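Local atomic coordinates of ribosomal RNA small subunit methyltransferase E (Bacillus subtilis, PDB entry 1VHK), a protein that probably methylates the N3 position of one uridine in 16S ribosomal RNA of the assembled small subunit, using S-adenosyl-L-methionine as the methyl donor. Residues A[42-45]-A[51-54]; A[96-101]-A[238-243]; A[109-114]-A[160-165]. All coordinates share one frame; numbering follows the deposited sequence.

Interaction 1: A[42-45]-A[51-54]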
# COMPACT_ATOMS: atom_id res chain seq x y z
N GLN A 42 4.56 -25.15 14.70
CA GLN A 42 3.41 -24.27 14.82
C GLN A 42 3.10 -23.46 13.57
O GLN A 42 4.01 -22.95 12.91
CB GLN A 42 3.70 -23.30 15.99
CG GLN A 42 3.75 -24.02 17.35
CD GLN A 42 3.65 -23.02 18.49
OE1 GLN A 42 4.01 -21.85 18.28
NE2 GLN A 42 3.16 -23.43 19.65
N ILE A 43 1.82 -23.34 13.23
CA ILE A 43 1.34 -22.56 12.12
C ILE A 43 0.12 -21.73 12.56
O ILE A 43 -0.42 -21.83 13.65
CB ILE A 43 0.88 -23.32 10.85
CG1 ILE A 43 -0.31 -24.21 11.15
CG2 ILE A 43 2.03 -24.07 10.19
CD1 ILE A 43 -0.65 -25.30 10.18
N ILE A 44 -0.27 -20.84 11.66
CA ILE A 44 -1.43 -20.00 11.83
C ILE A 44 -2.47 -20.41 10.76
O ILE A 44 -2.15 -20.56 9.58
CB ILE A 44 -1.09 -18.51 11.69
CG1 ILE A 44 0.15 -18.14 12.51
CG2 ILE A 44 -2.28 -17.66 12.13
CD1 ILE A 44 -0.06 -17.99 13.98
N CYS A 45 -3.67 -20.68 11.24
CA CYS A 45 -4.77 -21.08 10.39
C CYS A 45 -5.97 -20.15 10.62
O CYS A 45 -6.29 -19.74 11.74
CB CYS A 45 -5.19 -22.52 10.61
SG CYS A 45 -4.00 -23.77 10.09
N PHE A 51 -12.18 -16.99 11.18
CA PHE A 51 -11.61 -17.19 12.51
C PHE A 51 -10.18 -17.71 12.51
O PHE A 51 -9.87 -18.74 11.93
CB PHE A 51 -12.55 -18.13 13.29
CG PHE A 51 -13.85 -17.46 13.62
CD1 PHE A 51 -14.98 -17.67 12.84
CD2 PHE A 51 -13.94 -16.59 14.69
CE1 PHE A 51 -16.17 -17.04 13.14
CE2 PHE A 51 -15.13 -15.95 14.99
CZ PHE A 51 -16.24 -16.17 14.20
N GLU A 52 -9.26 -17.03 13.18
CA GLU A 52 -7.86 -17.33 13.27
C GLU A 52 -7.44 -18.18 14.46
O GLU A 52 -7.57 -17.82 15.62
CB GLU A 52 -7.04 -16.01 13.33
CG GLU A 52 -5.54 -16.23 13.27
CD GLU A 52 -4.72 -14.95 13.19
OE1 GLU A 52 -4.33 -14.59 12.05
OE2 GLU A 52 -4.43 -14.35 14.24
N ALA A 53 -6.64 -19.23 14.17
CA ALA A 53 -6.11 -20.04 15.25
C ALA A 53 -4.61 -20.28 15.19
O ALA A 53 -3.95 -20.36 14.17
CB ALA A 53 -6.83 -21.40 15.27
N LYS A 54 -4.02 -20.46 16.38
CA LYS A 54 -2.62 -20.91 16.44
C LYS A 54 -2.68 -22.45 16.57
O LYS A 54 -3.39 -23.01 17.42
CB LYS A 54 -1.84 -20.29 17.55
CG LYS A 54 -0.34 -20.33 17.38
CD LYS A 54 0.33 -19.34 18.31
CE LYS A 54 -0.32 -17.97 18.26
NZ LYS A 54 0.51 -16.96 17.55
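Cys45 N donates to Ala53 O over 3.0 Å. The bond is nearly straight, 174° at the hydrogen, and the donor lies in the carbonyl plane. Ile44 CA brings its hydrogen to Ala53 O as well, at 3.5 Å. In return, Ala53 N donates to Cys45 O, so Cys45 and Ala53 form an antiparallel hydrogen-bonded pair. Ile44 and Lys54 make the adjacent non-hydrogen-bonded pair. Their side chains run alongside each other, out from the same face. Ile44 CD1 rests against the lysine chain, 4.1 Å from Lys54 CG. The other branch, Ile44 CG2, is anti to the backbone N and reaches Glu52, 3.7 Å from Glu52 CG. The Glu52 carboxylate has polar partners beyond the hairpin: salt bridges to Arg5 and Arg77, and a hydrogen bond to Thr73. Replacing Ile44 by alanine would remove both branches and would probably leave a gap beside the Glu52 and Lys54 chains, with the lysine freer to turn. Cys45 and Ala53 put their CB atoms on the other face. Strand 5-7 flanks one edge of the pair and strand 64-72 the other. This is an antiparallel beta hairpin within the mixed sheet of the PUA domain.

Interaction 2: A[96-101]-A[238-243]; sequences EWIIQK and TAPLYA
Helices 96-101 and 239-243 run nearly parallel, 12° apart, with their axes 10.0 Å from each other at closest approach. The CA atoms of Lys101 and Leu241 come to 7.0 Å. Leu241 points its CB toward the other helix and has the largest share of the contact. Leu241 CD1 lies 3.9 Å from Lys101 CB. Leu241 CD2 is also placed at the six-membered ring of Trp97, but too close for two carbons, so the detail of that contact is doubtful. Beside it, Pro240 CG approaches Ile98 CG1 at a looser 4.5 Å. All these contacts are apolar. Both helices belong to the SPOUT methyltransferase domain. Members of this clan typically have a knotted C-terminal region and work as dimers, and here the contact reaches the second subunit. Trp97 meets Trp97 of that subunit edge-to-face and also packs on its Leu241. Lys101 starts toward Leu241 but then leaves it. Its CG stands beside the backbone N, chi1 -35°, and further bends carry the chain back over Trp97. Lys101 CD sits 3.8 Å above the plane of the Trp97 ring, toward the rim. Lys101 NZ then donates to Gln100 OE1 at 2.8 Å, tilted 31° from the carbonyl plane. The same ammonium group forms salt bridges with Glu104 and with Glu237 of the second subunit.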
# COMPACT_ATOMS: atom_id res chain seq x y z
N GLU A 96 -1.20 -7.50 -11.37
CA GLU A 96 -0.74 -8.37 -10.30
C GLU A 96 -0.25 -7.53 -9.11
O GLU A 96 -0.49 -7.91 -7.99
CB GLU A 96 0.39 -9.29 -10.75
CG GLU A 96 -0.01 -10.41 -11.69
CD GLU A 96 1.17 -11.30 -12.04
OE1 GLU A 96 2.23 -11.15 -11.40
OE2 GLU A 96 1.05 -12.17 -12.93
N TRP A 97 0.40 -6.41 -9.39
CA TRP A 97 0.88 -5.52 -8.33
C TRP A 97 -0.30 -4.88 -7.62
O TRP A 97 -0.36 -4.76 -6.41
CB TRP A 97 1.78 -4.43 -8.94
CG TRP A 97 2.96 -4.05 -8.11
CD1 TRP A 97 4.10 -4.78 -7.93
CD2 TRP A 97 3.13 -2.85 -7.33
NE1 TRP A 97 4.97 -4.12 -7.08
CE2 TRP A 97 4.39 -2.93 -6.71
CE3 TRP A 97 2.33 -1.72 -7.10
CZ2 TRP A 97 4.89 -1.92 -5.88
CZ3 TRP A 97 2.82 -0.73 -6.28
CH2 TRP A 97 4.08 -0.84 -5.67
N ILE A 98 -1.33 -4.56 -8.44
CA ILE A 98 -2.53 -3.95 -7.87
C ILE A 98 -3.23 -4.96 -6.97
O ILE A 98 -3.72 -4.59 -5.92
CB ILE A 98 -3.47 -3.40 -8.95
CG1 ILE A 98 -2.95 -2.07 -9.49
CG2 ILE A 98 -4.88 -3.20 -8.41
CD1 ILE A 98 -3.40 -1.75 -10.92
N ILE A 99 -3.23 -6.23 -7.37
CA ILE A 99 -3.94 -7.26 -6.59
C ILE A 99 -3.19 -7.56 -5.31
O ILE A 99 -3.68 -7.66 -4.20
CB ILE A 99 -4.11 -8.55 -7.43
CG1 ILE A 99 -5.24 -8.30 -8.47
CG2 ILE A 99 -4.47 -9.78 -6.61
CD1 ILE A 99 -5.21 -9.32 -9.59
N GLN A 100 -1.87 -7.74 -5.50
CA GLN A 100 -1.02 -8.03 -4.38
C GLN A 100 -1.04 -6.91 -3.33
O GLN A 100 -1.40 -7.17 -2.18
CB GLN A 100 0.40 -8.36 -4.81
CG GLN A 100 1.29 -8.68 -3.58
CD GLN A 100 2.67 -9.13 -4.00
OE1 GLN A 100 3.57 -8.30 -4.21
NE2 GLN A 100 2.83 -10.42 -4.21
N LYS A 101 -0.62 -5.69 -3.70
CA LYS A 101 -0.55 -4.65 -2.65
C LYS A 101 -1.93 -4.37 -2.11
O LYS A 101 -2.15 -4.37 -0.89
CB LYS A 101 0.25 -3.47 -3.11
CG LYS A 101 1.40 -3.87 -4.01
CD LYS A 101 2.73 -3.85 -3.36
CE LYS A 101 3.64 -5.00 -3.80
NZ LYS A 101 3.84 -5.94 -2.64
N THR A 238 -0.59 2.86 -8.68
CA THR A 238 -0.39 3.67 -7.48
C THR A 238 -1.67 4.21 -6.87
O THR A 238 -1.86 4.05 -5.64
CB THR A 238 0.59 4.83 -7.71
OG1 THR A 238 1.71 4.38 -8.50
CG2 THR A 238 1.12 5.37 -6.39
N ALA A 239 -2.61 4.70 -7.64
CA ALA A 239 -3.87 5.27 -7.19
C ALA A 239 -4.65 4.46 -6.18
O ALA A 239 -5.05 4.99 -5.13
CB ALA A 239 -4.79 5.59 -8.37
N PRO A 240 -4.95 3.20 -6.43
CA PRO A 240 -5.68 2.35 -5.52
C PRO A 240 -4.95 2.10 -4.19
O PRO A 240 -5.59 1.78 -3.18
CB PRO A 240 -5.86 1.05 -6.24
CG PRO A 240 -5.34 1.20 -7.59
CD PRO A 240 -4.65 2.52 -7.71
N LEU A 241 -3.64 2.15 -4.21
CA LEU A 241 -2.82 1.93 -3.03
C LEU A 241 -2.98 3.10 -2.04
O LEU A 241 -3.31 2.87 -0.89
CB LEU A 241 -1.36 1.78 -3.44
CG LEU A 241 -0.87 0.37 -3.74
CD1 LEU A 241 -1.95 -0.54 -4.33
CD2 LEU A 241 0.33 0.46 -4.68
N TYR A 242 -2.85 4.30 -2.58
CA TYR A 242 -3.15 5.52 -1.83
C TYR A 242 -4.56 5.44 -1.23
O TYR A 242 -4.81 5.66 -0.04
CB TYR A 242 -3.09 6.70 -2.82
CG TYR A 242 -3.41 8.05 -2.26
CD1 TYR A 242 -2.38 8.94 -2.00
CD2 TYR A 242 -4.72 8.45 -1.99
CE1 TYR A 242 -2.63 10.20 -1.49
CE2 TYR A 242 -4.99 9.70 -1.46
CZ TYR A 242 -3.94 10.57 -1.22
OH TYR A 242 -4.17 11.83 -0.70
N ALA A 243 -5.53 5.17 -2.13
CA ALA A 243 -6.91 5.06 -1.67
C ALA A 243 -7.08 4.05 -0.55
O ALA A 243 -7.81 4.35 0.40
CB ALA A 243 -7.85 4.70 -2.82

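Interaction 3: A[109-114]-A[160-165]; sequences AFIPFQ and QQLLQR
Leu162 reaches from helix 160-165 to strand 109-113, and its two methyl groups divide between Phe113 and Ile111. Leu162 CB already points toward the strand and lies 4.5 Å from Phe113 CB. Leu162 CG is anti to the backbone N, chi1 169°, and stands 4.6 Å from Phe113 CD1. There the chain forks. Leu162 CD1 goes to the isoleucine and comes 4.3 Å from Ile111 CG2. Leu162 CD2 goes to the phenylalanine and settles over one face of its ring. Leu162 CD2 lies 4.0 Å from the centroid of the Phe113 ring and 10° off the ring normal, which makes a CH-pi contact over the ring centre. Phe113 CG sits between its backbone N and carbonyl carbon, chi1 69°, and this turns the flat side of the ring to the leucine. The helix and the strand run at 145° to each other, so they are roughly antiparallel. This fits the alpha/beta layering of the methyltransferase domain, where helices pack on a parallel sheet. Helix 159-165 belongs to a beta-alpha-beta crossover between the parallel strands 152-153 and 171-175, which are not neighbours in the sheet. The same Leu162 also touches Ala86 of strand 82-88, next to strand 109-113, so it spans two adjacent strands. On the next turn Arg165 adds a looser apolar touch: Arg165 CD lies 4.5 Å from Ile111 CD1. The aliphatic part of the arginine does this work. Arg165 also meets Met154 and His157 in the loop regions nearby. Ile111 touches Met154 as well, and Phe113 touches His157.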
# COMPACT_ATOMS: atom_id res chain seq x y z
N ALA A 109 -12.33 -6.78 -2.77
CA ALA A 109 -12.50 -7.59 -4.00
C ALA A 109 -11.97 -6.77 -5.17
O ALA A 109 -11.75 -5.59 -4.95
CB ALA A 109 -13.97 -7.94 -4.21
N PHE A 110 -11.60 -7.47 -6.27
CA PHE A 110 -11.09 -6.70 -7.40
C PHE A 110 -11.94 -6.92 -8.63
O PHE A 110 -12.54 -7.99 -8.81
CB PHE A 110 -9.64 -7.04 -7.70
CG PHE A 110 -8.66 -6.82 -6.60
CD1 PHE A 110 -7.98 -5.64 -6.47
CD2 PHE A 110 -8.48 -7.82 -5.64
CE1 PHE A 110 -7.05 -5.46 -5.45
CE2 PHE A 110 -7.58 -7.64 -4.60
CZ PHE A 110 -6.86 -6.46 -4.52
N ILE A 111 -12.15 -5.89 -9.43
CA ILE A 111 -12.99 -6.01 -10.62
C ILE A 111 -12.28 -5.34 -11.80
O ILE A 111 -12.34 -4.12 -11.89
CB ILE A 111 -14.32 -5.25 -10.45
CG1 ILE A 111 -15.11 -5.74 -9.23
CG2 ILE A 111 -15.14 -5.37 -11.72
CD1 ILE A 111 -16.22 -4.76 -8.88
N PRO A 112 -11.60 -6.11 -12.62
CA PRO A 112 -10.90 -5.60 -13.79
C PRO A 112 -11.90 -5.33 -14.90
O PRO A 112 -12.89 -6.08 -15.00
CB PRO A 112 -9.95 -6.73 -14.17
CG PRO A 112 -10.04 -7.73 -13.09
CD PRO A 112 -11.45 -7.59 -12.53
N PHE A 113 -11.68 -4.32 -15.72
CA PHE A 113 -12.69 -4.07 -16.77
C PHE A 113 -12.05 -3.49 -17.99
O PHE A 113 -11.02 -2.83 -17.86
CB PHE A 113 -13.83 -3.21 -16.22
CG PHE A 113 -13.42 -1.79 -15.93
CD1 PHE A 113 -13.05 -1.40 -14.66
CD2 PHE A 113 -13.37 -0.86 -16.95
CE1 PHE A 113 -12.65 -0.11 -14.41
CE2 PHE A 113 -12.92 0.42 -16.72
CZ PHE A 113 -12.55 0.80 -15.44
N GLN A 114 -12.62 -3.80 -19.17
CA GLN A 114 -12.01 -3.24 -20.40
C GLN A 114 -12.24 -1.74 -20.40
O GLN A 114 -13.41 -1.32 -20.21
CB GLN A 114 -12.68 -3.82 -21.65
CG GLN A 114 -11.89 -3.62 -22.93
CD GLN A 114 -10.52 -4.25 -22.89
OE1 GLN A 114 -10.35 -5.37 -22.37
NE2 GLN A 114 -9.49 -3.56 -23.41
N GLN A 160 -19.59 -1.57 -20.00
CA GLN A 160 -21.03 -1.63 -19.78
C GLN A 160 -21.35 -2.46 -18.54
O GLN A 160 -22.13 -2.02 -17.69
CB GLN A 160 -21.75 -2.25 -20.98
CG GLN A 160 -23.20 -1.95 -21.15
CD GLN A 160 -24.17 -2.31 -20.07
OE1 GLN A 160 -24.94 -1.47 -19.55
NE2 GLN A 160 -24.23 -3.60 -19.69
N GLN A 161 -20.80 -3.66 -18.47
CA GLN A 161 -21.10 -4.56 -17.36
C GLN A 161 -20.81 -3.92 -16.01
O GLN A 161 -21.57 -4.06 -15.04
CB GLN A 161 -20.34 -5.87 -17.51
CG GLN A 161 -20.93 -6.76 -18.61
CD GLN A 161 -20.01 -7.94 -18.90
OE1 GLN A 161 -18.81 -7.73 -19.12
NE2 GLN A 161 -20.59 -9.14 -18.86
N LEU A 162 -19.69 -3.20 -15.95
CA LEU A 162 -19.30 -2.51 -14.75
C LEU A 162 -20.40 -1.53 -14.35
O LEU A 162 -20.97 -1.61 -13.25
CB LEU A 162 -17.94 -1.84 -14.94
CG LEU A 162 -17.54 -0.85 -13.83
CD1 LEU A 162 -16.89 -1.57 -12.67
CD2 LEU A 162 -16.65 0.25 -14.40
N LEU A 163 -20.87 -0.73 -15.30
CA LEU A 163 -21.98 0.19 -15.08
C LEU A 163 -23.19 -0.48 -14.46
O LEU A 163 -23.84 0.13 -13.62
CB LEU A 163 -22.36 0.88 -16.37
CG LEU A 163 -21.90 2.29 -16.67
CD1 LEU A 163 -20.61 2.67 -15.96
CD2 LEU A 163 -21.74 2.47 -18.18
N GLN A 164 -23.49 -1.74 -14.80
CA GLN A 164 -24.62 -2.43 -14.21
C GLN A 164 -24.31 -2.95 -12.82
O GLN A 164 -25.25 -3.32 -12.10
CB GLN A 164 -25.14 -3.57 -15.09
N ARG A 165 -23.06 -3.00 -12.41
CA ARG A 165 -22.72 -3.52 -11.09
C ARG A 165 -22.90 -2.47 -10.01
O ARG A 165 -23.28 -2.78 -8.88
CB ARG A 165 -21.26 -4.02 -11.10
CG ARG A 165 -21.00 -5.17 -10.13
CD ARG A 165 -20.06 -6.19 -10.73
NE ARG A 165 -20.51 -7.57 -10.55
CZ ARG A 165 -20.58 -8.19 -9.38
NH1 ARG A 165 -20.23 -7.54 -8.27
NH2 ARG A 165 -21.00 -9.45 -9.31

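Interaction 1 comes first along the chain and closes before the others open. It lies in the PUA domain, on the opposite side of the chain's centre from interactions 2 and 3. Its centre is about 27 Å from that of interaction 2 and about 34 Å from that of interaction 3. The latter two share the methyltransferase domain, with centres about 17 Å apart. Interaction 3 is nested inside the loop closed by interaction 2. Helix 94-104 leads into strand 109-113, and Phe110 packs against the backbone of Ile98 and Ile99. Only interaction 2 borders the second subunit. The layout thus separates a PUA domain, which in relatives commonly binds RNA, from the dimer-forming methyltransferase domain.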